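Local coordinates for pirin-like protein YhaK (Escherichia coli, PDB 2VEC), which is a cytoplasmic, monomeric bicupin of the pirin family that lacks quercetin 2,3-dioxygenase activity and carries a redox-sensitive, reactive cysteine, at residues Q68-P73 with P134-Q139. Numbering follows the deposited sequence.
Sequences QEVLAP and PLTRMQ
Q68 lies across T136 and touches M138 on one face of an antiparallel ladder, in which the non-hydrogen-bonded pairs Q68-M138 and V70-T136 share that face and the hydrogen-bonded pairs E69-R137 and L71-L135 the other. With CG anti to the backbone N (chi1 171°) and the chain extended beyond it, the amide passes over the threonine methyl, Q68 NE2 coming 3.6 Å from T136 CG2. That amide nitrogen is held by the carbonyls of W40 and A43, and T136 OG1 by that of L41. Between the strands, the backbones are joined by two pairs of reciprocal hydrogen bonds; L135 N donates to L71 O at 2.8 Å. On the reverse face, CD2 of L135 meets CD1 of L71 at 3.8 Å. There R137 CG sits between the backbone N and the carbonyl carbon (chi1 62°) and the chain bends at chi2, bringing the guanidinium alongside E69, R137 NH1 3.5 Å from E69 CB; NE forms a salt bridge with E126 and NH1 a hydrogen bond with N67 OD1. P134 lies just beyond the last rung, its CB 3.4 Å from L71 O. Strands 63-71 and 135-143 are adjacent in an antiparallel cupin sheet, flanked by strands 45-48 and 85-93, while L71 and L135 touch E126, and L135 also N128, on strand 124-128 of the facing four-stranded sheet.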
loop_
_atom_site.group_PDB
_atom_site.type_symbol
_atom_site.label_atom_id
_atom_site.label_comp_id
_atom_site.label_asym_id
_atom_site.label_seq_id
_atom_site.Cartn_x
_atom_site.Cartn_y
_atom_site.Cartn_z
ATOM N N GLN A 68 4.843 4.856 -6.197
ATOM C CA GLN A 68 3.780 5.767 -6.556
ATOM C C GLN A 68 4.078 6.238 -7.955
ATOM O O GLN A 68 5.204 6.632 -8.255
ATOM C CB GLN A 68 3.676 6.956 -5.608
ATOM C CG GLN A 68 2.677 8.014 -6.148
ATOM C CD GLN A 68 2.263 9.027 -5.105
ATOM O OE1 GLN A 68 1.880 8.648 -3.979
ATOM N NE2 GLN A 68 2.322 10.321 -5.463
ATOM N N GLU A 69 3.087 6.139 -8.832
ATOM C CA GLU A 69 3.282 6.475 -10.234
ATOM C C GLU A 69 2.175 7.390 -10.693
ATOM O O GLU A 69 1.076 7.384 -10.121
ATOM C CB GLU A 69 3.331 5.206 -11.085
ATOM C CG GLU A 69 4.638 4.384 -10.865
ATOM C CD GLU A 69 5.879 5.133 -11.374
ATOM O OE1 GLU A 69 5.874 5.566 -12.570
ATOM O OE2 GLU A 69 6.844 5.308 -10.585
ATOM N N VAL A 70 2.490 8.203 -11.697
ATOM C CA VAL A 70 1.532 9.113 -12.308
ATOM C C VAL A 70 1.494 8.777 -13.794
ATOM O O VAL A 70 2.532 8.805 -14.443
ATOM C CB VAL A 70 1.951 10.598 -12.079
ATOM C CG1 VAL A 70 1.028 11.578 -12.817
ATOM C CG2 VAL A 70 2.001 10.941 -10.574
ATOM N N LEU A 71 0.306 8.457 -14.318
ATOM C CA LEU A 71 0.072 8.280 -15.762
ATOM C C LEU A 71 -0.646 9.495 -16.352
ATOM O O LEU A 71 -1.674 9.921 -15.815
ATOM C CB LEU A 71 -0.797 7.036 -16.008
ATOM C CG LEU A 71 -0.191 5.636 -16.156
ATOM C CD1 LEU A 71 -1.326 4.620 -16.290
ATOM C CD2 LEU A 71 0.721 5.528 -17.377
ATOM N N ALA A 72 -0.117 10.032 -17.461
ATOM C CA ALA A 72 -0.698 11.196 -18.152
ATOM C C ALA A 72 -2.059 10.871 -18.808
ATOM O O ALA A 72 -2.339 9.692 -19.095
ATOM C CB ALA A 72 0.293 11.717 -19.202
ATOM N N PRO A 73 -2.920 11.900 -19.019
ATOM C CA PRO A 73 -4.154 11.726 -19.826
ATOM C C PRO A 73 -3.938 10.822 -21.058
ATOM O O PRO A 73 -2.924 10.976 -21.761
ATOM C CB PRO A 73 -4.472 13.159 -20.294
ATOM C CG PRO A 73 -3.850 14.070 -19.275
ATOM C CD PRO A 73 -2.790 13.277 -18.466
ATOM N N PRO A 134 -5.001 13.240 -15.644
ATOM C CA PRO A 134 -4.047 12.184 -15.279
ATOM C C PRO A 134 -4.530 11.270 -14.190
ATOM O O PRO A 134 -5.607 11.453 -13.620
ATOM C CB PRO A 134 -2.826 12.954 -14.756
ATOM C CG PRO A 134 -3.544 14.168 -14.094
ATOM C CD PRO A 134 -4.595 14.554 -15.061
ATOM N N LEU A 135 -3.683 10.262 -13.905
ATOM C CA LEU A 135 -3.910 9.229 -12.836
ATOM C C LEU A 135 -2.718 9.050 -11.867
ATOM O O LEU A 135 -1.571 8.970 -12.305
ATOM C CB LEU A 135 -4.204 7.857 -13.464
ATOM C CG LEU A 135 -4.076 6.549 -12.656
ATOM C CD1 LEU A 135 -5.281 6.249 -11.752
ATOM C CD2 LEU A 135 -3.871 5.374 -13.602
ATOM N N THR A 136 -2.988 8.954 -10.553
ATOM C CA THR A 136 -1.948 8.741 -9.546
ATOM C C THR A 136 -2.315 7.538 -8.676
ATOM O O THR A 136 -3.435 7.430 -8.196
ATOM C CB THR A 136 -1.772 9.942 -8.596
ATOM O OG1 THR A 136 -1.560 11.143 -9.343
ATOM C CG2 THR A 136 -0.547 9.709 -7.628
ATOM N N ARG A 137 -1.388 6.623 -8.487
ATOM C CA ARG A 137 -1.728 5.471 -7.688
ATOM C C ARG A 137 -0.504 4.921 -6.990
ATOM O O ARG A 137 0.600 5.016 -7.521
ATOM C CB ARG A 137 -2.420 4.398 -8.511
ATOM C CG ARG A 137 -1.622 3.814 -9.640
ATOM C CD ARG A 137 -1.074 2.476 -9.235
ATOM N NE ARG A 137 -0.218 1.990 -10.325
ATOM C CZ ARG A 137 1.104 2.072 -10.325
ATOM N NH1 ARG A 137 1.735 2.602 -9.286
ATOM N NH2 ARG A 137 1.785 1.595 -11.358
ATOM N N MET A 138 -0.717 4.375 -5.805
ATOM C CA MET A 138 0.368 3.779 -5.030
ATOM C C MET A 138 0.193 2.278 -5.208
ATOM O O MET A 138 -0.931 1.797 -5.391
ATOM C CB MET A 138 0.251 4.196 -3.584
ATOM C CG MET A 138 1.208 3.460 -2.644
ATOM S SD MET A 138 1.383 4.325 -1.072
ATOM C CE MET A 138 2.300 5.809 -1.546
ATOM N N GLN A 139 1.301 1.560 -5.250
ATOM C CA GLN A 139 1.265 0.124 -5.586
ATOM C C GLN A 139 2.219 -0.554 -4.668
ATOM O O GLN A 139 3.338 -0.046 -4.465
ATOM C CB GLN A 139 1.660 -0.067 -7.060
ATOM C CG GLN A 139 1.753 -1.534 -7.473
ATOM C CD GLN A 139 2.055 -1.703 -8.929
ATOM O OE1 GLN A 139 3.207 -1.877 -9.303
ATOM N NE2 GLN A 139 1.029 -1.639 -9.768
#